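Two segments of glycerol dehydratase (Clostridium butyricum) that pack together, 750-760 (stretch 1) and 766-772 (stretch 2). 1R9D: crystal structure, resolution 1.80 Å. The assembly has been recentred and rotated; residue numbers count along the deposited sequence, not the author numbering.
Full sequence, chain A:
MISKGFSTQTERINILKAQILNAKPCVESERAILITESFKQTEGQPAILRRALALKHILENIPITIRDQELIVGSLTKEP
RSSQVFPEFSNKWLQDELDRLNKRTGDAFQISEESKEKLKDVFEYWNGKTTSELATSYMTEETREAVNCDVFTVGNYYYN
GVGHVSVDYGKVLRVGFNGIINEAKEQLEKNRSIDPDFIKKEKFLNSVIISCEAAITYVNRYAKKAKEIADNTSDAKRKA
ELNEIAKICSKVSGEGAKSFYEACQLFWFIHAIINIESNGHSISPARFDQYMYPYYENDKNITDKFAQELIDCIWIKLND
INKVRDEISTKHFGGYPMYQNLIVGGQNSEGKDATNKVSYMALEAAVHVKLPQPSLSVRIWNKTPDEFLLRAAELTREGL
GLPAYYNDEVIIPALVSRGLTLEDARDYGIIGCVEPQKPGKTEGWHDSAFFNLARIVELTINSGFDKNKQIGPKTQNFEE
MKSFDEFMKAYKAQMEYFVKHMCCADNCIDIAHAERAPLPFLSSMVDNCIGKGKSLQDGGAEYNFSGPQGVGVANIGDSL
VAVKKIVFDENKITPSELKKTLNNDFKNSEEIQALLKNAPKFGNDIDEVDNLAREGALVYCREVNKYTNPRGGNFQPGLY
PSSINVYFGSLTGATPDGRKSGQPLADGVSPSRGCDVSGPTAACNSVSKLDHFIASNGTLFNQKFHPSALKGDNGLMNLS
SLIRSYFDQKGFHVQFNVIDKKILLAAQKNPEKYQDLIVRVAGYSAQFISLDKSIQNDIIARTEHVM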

ATOM      1  N   ASN A 750      40.201  -5.469  36.339  1.00 38.48           N
ATOM      2  CA  ASN A 750      41.205  -5.577  35.281  1.00 39.22           C
ATOM      3  C   ASN A 750      40.638  -6.280  34.045  1.00 38.23           C
ATOM      4  O   ASN A 750      41.009  -7.413  33.739  1.00 37.90           O
ATOM      5  N   PRO A 751      39.737  -5.604  33.311  1.00 38.17           N
ATOM      6  CA  PRO A 751      39.088  -6.125  32.099  1.00 38.57           C
ATOM      7  C   PRO A 751      40.065  -6.751  31.110  1.00 39.47           C
ATOM      8  O   PRO A 751      39.817  -7.824  30.555  1.00 38.13           O
ATOM      9  N   GLU A 752      41.173  -6.051  30.893  1.00 40.74           N
ATOM     10  CA  GLU A 752      42.228  -6.477  29.984  1.00 42.14           C
ATOM     11  C   GLU A 752      42.703  -7.910  30.219  1.00 41.42           C
ATOM     12  O   GLU A 752      43.108  -8.599  29.281  1.00 41.40           O
ATOM     13  N   LYS A 753      42.652  -8.358  31.470  1.00 40.74           N
ATOM     14  CA  LYS A 753      43.102  -9.702  31.818  1.00 40.48           C
ATOM     15  C   LYS A 753      42.034 -10.781  31.649  1.00 39.09           C
ATOM     16  O   LYS A 753      42.335 -11.971  31.762  1.00 37.74           O
ATOM     17  N   TYR A 754      40.799 -10.370  31.374  1.00 38.61           N
ATOM     18  CA  TYR A 754      39.701 -11.326  31.219  1.00 38.25           C
ATOM     19  C   TYR A 754      38.890 -11.156  29.935  1.00 38.46           C
ATOM     20  O   TYR A 754      37.658 -11.208  29.959  1.00 37.51           O
ATOM     21  N   GLN A 755      39.575 -10.970  28.812  1.00 38.32           N
ATOM     22  CA  GLN A 755      38.889 -10.785  27.536  1.00 38.50           C
ATOM     23  C   GLN A 755      38.046 -11.975  27.076  1.00 37.67           C
ATOM     24  O   GLN A 755      37.034 -11.794  26.397  1.00 37.46           O
ATOM     25  N   ASP A 756      38.451 -13.183  27.448  1.00 36.65           N
ATOM     26  CA  ASP A 756      37.730 -14.379  27.027  1.00 36.76           C
ATOM     27  C   ASP A 756      36.682 -14.881  28.022  1.00 35.15           C
ATOM     28  O   ASP A 756      36.099 -15.943  27.821  1.00 35.38           O
ATOM     29  N   LEU A 757      36.445 -14.125  29.088  1.00 33.60           N
ATOM     30  CA  LEU A 757      35.466 -14.530  30.097  1.00 32.01           C
ATOM     31  C   LEU A 757      34.039 -14.392  29.570  1.00 30.53           C
ATOM     32  O   LEU A 757      33.609 -13.298  29.214  1.00 29.04           O
ATOM     33  N   ILE A 758      33.315 -15.508  29.530  1.00 30.40           N
ATOM     34  CA  ILE A 758      31.933 -15.524  29.051  1.00 30.19           C
ATOM     35  C   ILE A 758      30.981 -15.739  30.222  1.00 30.65           C
ATOM     36  O   ILE A 758      31.279 -16.513  31.130  1.00 31.43           O
ATOM     37  N   VAL A 759      29.836 -15.062  30.192  1.00 29.40           N
ATOM     38  CA  VAL A 759      28.844 -15.200  31.253  1.00 30.02           C
ATOM     39  C   VAL A 759      27.428 -15.218  30.677  1.00 29.03           C
ATOM     40  O   VAL A 759      27.164 -14.645  29.622  1.00 28.39           O
ATOM     41  N   ARG A 760      26.520 -15.880  31.382  1.00 28.70           N
ATOM     42  CA  ARG A 760      25.132 -15.957  30.948  1.00 28.05           C
ATOM     43  C   ARG A 760      24.375 -14.742  31.474  1.00 27.44           C
ATOM     44  O   ARG A 760      24.427 -14.446  32.671  1.00 27.89           O
ATOM     45  N   ALA A 766      27.381 -13.686  27.060  1.00 25.59           N
ATOM     46  CA  ALA A 766      28.089 -12.523  26.552  1.00 25.67           C
ATOM     47  C   ALA A 766      29.489 -12.423  27.116  1.00 26.85           C
ATOM     48  O   ALA A 766      29.812 -13.044  28.127  1.00 26.54           O
ATOM     49  N   GLN A 767      30.318 -11.643  26.433  1.00 26.63           N
ATOM     50  CA  GLN A 767      31.677 -11.394  26.879  1.00 27.25           C
ATOM     51  C   GLN A 767      31.466 -10.441  28.048  1.00 27.22           C
ATOM     52  O   GLN A 767      31.034  -9.297  27.865  1.00 26.42           O
ATOM     53  N   PHE A 768      31.746 -10.925  29.253  1.00 27.65           N
ATOM     54  CA  PHE A 768      31.545 -10.138  30.458  1.00 28.51           C
ATOM     55  C   PHE A 768      32.023  -8.685  30.392  1.00 28.00           C
ATOM     56  O   PHE A 768      31.288  -7.774  30.779  1.00 27.47           O
ATOM     57  N   ILE A 769      33.239  -8.457  29.896  1.00 28.76           N
ATOM     58  CA  ILE A 769      33.770  -7.098  29.837  1.00 28.96           C
ATOM     59  C   ILE A 769      33.108  -6.179  28.812  1.00 29.79           C
ATOM     60  O   ILE A 769      33.416  -4.987  28.763  1.00 29.82           O
ATOM     61  N   SER A 770      32.203  -6.715  27.996  1.00 30.01           N
ATOM     62  CA  SER A 770      31.519  -5.891  26.999  1.00 30.49           C
ATOM     63  C   SER A 770      30.222  -5.334  27.575  1.00 30.60           C
ATOM     64  O   SER A 770      29.595  -4.454  26.985  1.00 30.21           O
ATOM     65  N   LEU A 771      29.834  -5.844  28.740  1.00 29.05           N
ATOM     66  CA  LEU A 771      28.604  -5.425  29.409  1.00 29.39           C
ATOM     67  C   LEU A 771      28.758  -4.179  30.269  1.00 29.49           C
ATOM     68  O   LEU A 771      29.794  -3.976  30.899  1.00 29.82           O
ATOM     69  N   ASP A 772      27.717  -3.356  30.303  1.00 29.80           N
ATOM     70  CA  ASP A 772      27.720  -2.153  31.126  1.00 30.67           C
ATOM     71  C   ASP A 772      27.802  -2.625  32.581  1.00 30.95           C
ATOM     72  O   ASP A 772      27.296  -3.697  32.917  1.00 29.90           O
TER

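What fills the gap beside the turn of stretch 1? Ile769 does, giving up more surface than any other residue here. Its CA-to-CB bond points toward stretch 1, and with chi1 p and chi2 t its CD1 lies 3.8 Å from CG of Gln755, while its CG2 meets CB of Pro751 at 3.9 Å. The CA-to-CB bond of Gln755 points away (chi1 m, chi2 t), yet the base of its side chain still touches Ile769.

How does Val759 bury itself? Val759 and Ala766 send their side chains to the same face of the antiparallel pair, joined by Val759 N to Ala766 O at 2.9 Å and Ala766 N to Val759 O at 2.7 Å. With chi1 p, Val759 CG1 reaches the edge of the Phe768 ring, 3.7 Å from CD1, and lies 4.1 Å from Leu771 CD1.

What else holds Phe768? The CA-to-CB bond of Phe768, chi1 t, points toward stretch 1, where Leu757 CD2 packs 3.8 Å from Phe768 CB. Phe768 N donates to Leu757 O at 3.0 Å.

Where are the polar partners? Extended by chi1 t and chi2 t, Gln767 donates from NE2 to Gln755 O at 2.8 Å. Water 1 donates to Tyr754 O and Leu757 O, both at 2.8 Å, and accepts from Ile769 N at 3.0 Å, bridging the stretches.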

ATOM      1  CB  ASN A 750      42.429  -6.339  35.801  1.00 40.25           C
ATOM      2  CG  ASN A 750      43.174  -5.579  36.889  1.00 42.40           C
ATOM      3  OD1 ASN A 750      43.843  -4.578  36.617  1.00 43.58           O
ATOM      4  ND2 ASN A 750      43.052  -6.044  38.128  1.00 41.39           N
ATOM      5  CB  PRO A 751      38.408  -4.890  31.515  1.00 38.70           C
ATOM      6  CG  PRO A 751      38.091  -4.075  32.716  1.00 39.18           C
ATOM      7  CD  PRO A 751      39.345  -4.204  33.550  1.00 38.03           C
ATOM      8  CB  GLU A 752      43.411  -5.519  30.128  1.00 45.00           C
ATOM      9  CG  GLU A 752      43.772  -5.257  31.589  1.00 49.11           C
ATOM     10  CD  GLU A 752      44.959  -4.336  31.758  1.00 52.10           C
ATOM     11  OE1 GLU A 752      44.931  -3.212  31.204  1.00 53.93           O
ATOM     12  OE2 GLU A 752      45.920  -4.735  32.452  1.00 54.10           O
ATOM     13  CB  LYS A 753      43.607  -9.729  33.266  1.00 42.30           C
ATOM     14  CG  LYS A 753      44.683  -8.699  33.583  1.00 44.67           C
ATOM     15  CD  LYS A 753      45.931  -8.913  32.737  1.00 47.21           C
ATOM     16  CE  LYS A 753      47.014  -7.896  33.079  1.00 48.58           C
ATOM     17  NZ  LYS A 753      48.226  -8.071  32.225  1.00 49.79           N
ATOM     18  CB  TYR A 754      38.759 -11.230  32.423  1.00 37.85           C
ATOM     19  CG  TYR A 754      39.428 -11.575  33.732  1.00 37.54           C
ATOM     20  CD1 TYR A 754      40.222 -10.642  34.399  1.00 37.98           C
ATOM     21  CD2 TYR A 754      39.321 -12.855  34.270  1.00 38.01           C
ATOM     22  CE1 TYR A 754      40.901 -10.979  35.567  1.00 38.64           C
ATOM     23  CE2 TYR A 754      39.994 -13.204  35.436  1.00 39.04           C
ATOM     24  CZ  TYR A 754      40.784 -12.261  36.077  1.00 39.25           C
ATOM     25  OH  TYR A 754      41.472 -12.612  37.215  1.00 40.46           O
ATOM     26  CB  GLN A 755      39.902 -10.434  26.443  1.00 39.90           C
ATOM     27  CG  GLN A 755      40.404  -9.006  26.514  1.00 43.26           C
ATOM     28  CD  GLN A 755      41.431  -8.701  25.445  1.00 45.51           C
ATOM     29  OE1 GLN A 755      41.186  -8.903  24.249  1.00 46.81           O
ATOM     30  NE2 GLN A 755      42.593  -8.209  25.869  1.00 46.36           N
ATOM     31  CB  ASP A 756      38.729 -15.501  26.736  1.00 39.63           C
ATOM     32  CG  ASP A 756      39.303 -16.109  28.000  1.00 41.61           C
ATOM     33  OD1 ASP A 756      39.612 -15.348  28.942  1.00 43.50           O
ATOM     34  OD2 ASP A 756      39.451 -17.348  28.050  1.00 45.39           O
ATOM     35  CB  LEU A 757      35.625 -13.680  31.364  1.00 31.73           C
ATOM     36  CG  LEU A 757      34.583 -13.923  32.467  1.00 32.26           C
ATOM     37  CD1 LEU A 757      34.710 -15.340  32.994  1.00 32.23           C
ATOM     38  CD2 LEU A 757      34.780 -12.916  33.588  1.00 31.91           C
ATOM     39  CB  ILE A 758      31.686 -16.670  28.048  1.00 30.94           C
ATOM     40  CG1 ILE A 758      32.717 -16.617  26.916  1.00 31.39           C
ATOM     41  CG2 ILE A 758      30.267 -16.561  27.475  1.00 29.92           C
ATOM     42  CD1 ILE A 758      32.676 -15.333  26.112  1.00 31.31           C
ATOM     43  CB  VAL A 759      28.936 -14.037  32.266  1.00 30.47           C
ATOM     44  CG1 VAL A 759      28.581 -12.726  31.588  1.00 32.49           C
ATOM     45  CG2 VAL A 759      28.007 -14.289  33.437  1.00 32.35           C
ATOM     46  CB  ARG A 760      24.478 -17.223  31.504  1.00 29.17           C
ATOM     47  CG  ARG A 760      23.156 -17.562  30.864  1.00 30.63           C
ATOM     48  CD  ARG A 760      23.376 -17.887  29.401  1.00 32.07           C
ATOM     49  NE  ARG A 760      22.171 -18.389  28.765  1.00 33.86           N
ATOM     50  CZ  ARG A 760      22.114 -18.808  27.507  1.00 32.73           C
ATOM     51  NH1 ARG A 760      23.201 -18.783  26.744  1.00 32.77           N
ATOM     52  NH2 ARG A 760      20.972 -19.262  27.016  1.00 31.95           N
ATOM     53  CB  ALA A 766      27.319 -11.250  26.894  1.00 25.32           C
ATOM     54  CB  GLN A 767      32.472 -10.715  25.760  1.00 29.12           C
ATOM     55  CG  GLN A 767      33.843 -10.204  26.166  1.00 29.96           C
ATOM     56  CD  GLN A 767      34.547  -9.501  25.018  1.00 31.91           C
ATOM     57  OE1 GLN A 767      33.919  -8.769  24.249  1.00 31.14           O
ATOM     58  NE2 GLN A 767      35.857  -9.707  24.902  1.00 30.04           N
ATOM     59  CB  PHE A 768      32.202 -10.844  31.650  1.00 29.55           C
ATOM     60  CG  PHE A 768      31.881 -10.220  32.976  1.00 32.54           C
ATOM     61  CD1 PHE A 768      30.606 -10.334  33.523  1.00 33.66           C
ATOM     62  CD2 PHE A 768      32.848  -9.497  33.671  1.00 33.03           C
ATOM     63  CE1 PHE A 768      30.298  -9.738  34.747  1.00 33.82           C
ATOM     64  CE2 PHE A 768      32.549  -8.898  34.893  1.00 34.81           C
ATOM     65  CZ  PHE A 768      31.271  -9.019  35.432  1.00 34.01           C
ATOM     66  CB  ILE A 769      35.310  -7.088  29.592  1.00 29.52           C
ATOM     67  CG1 ILE A 769      35.638  -7.666  28.216  1.00 28.69           C
ATOM     68  CG2 ILE A 769      36.012  -7.880  30.687  1.00 30.41           C
ATOM     69  CD1 ILE A 769      37.107  -7.524  27.829  1.00 31.42           C
ATOM     70  CB  SER A 770      31.207  -6.705  25.734  1.00 31.32           C
ATOM     71  OG  SER A 770      30.145  -7.627  25.950  1.00 31.70           O
ATOM     72  CB  LEU A 771      28.095  -6.556  30.303  1.00 28.40           C
ATOM     73  CG  LEU A 771      27.696  -7.874  29.651  1.00 28.68           C
ATOM     74  CD1 LEU A 771      27.457  -8.921  30.737  1.00 27.57           C
ATOM     75  CD2 LEU A 771      26.438  -7.665  28.819  1.00 28.86           C
ATOM     76  CB  ASP A 772      26.434  -1.358  30.892  1.00 31.15           C
ATOM     77  CG  ASP A 772      26.386  -0.071  31.688  1.00 33.26           C
ATOM     78  OD1 ASP A 772      25.879  -0.094  32.834  1.00 33.47           O
ATOM     79  OD2 ASP A 772      26.863   0.966  31.170  1.00 31.87           O
TER
HETATM   80  O   HOH W   1      35.010 -10.852  29.283  1.00 27.55           O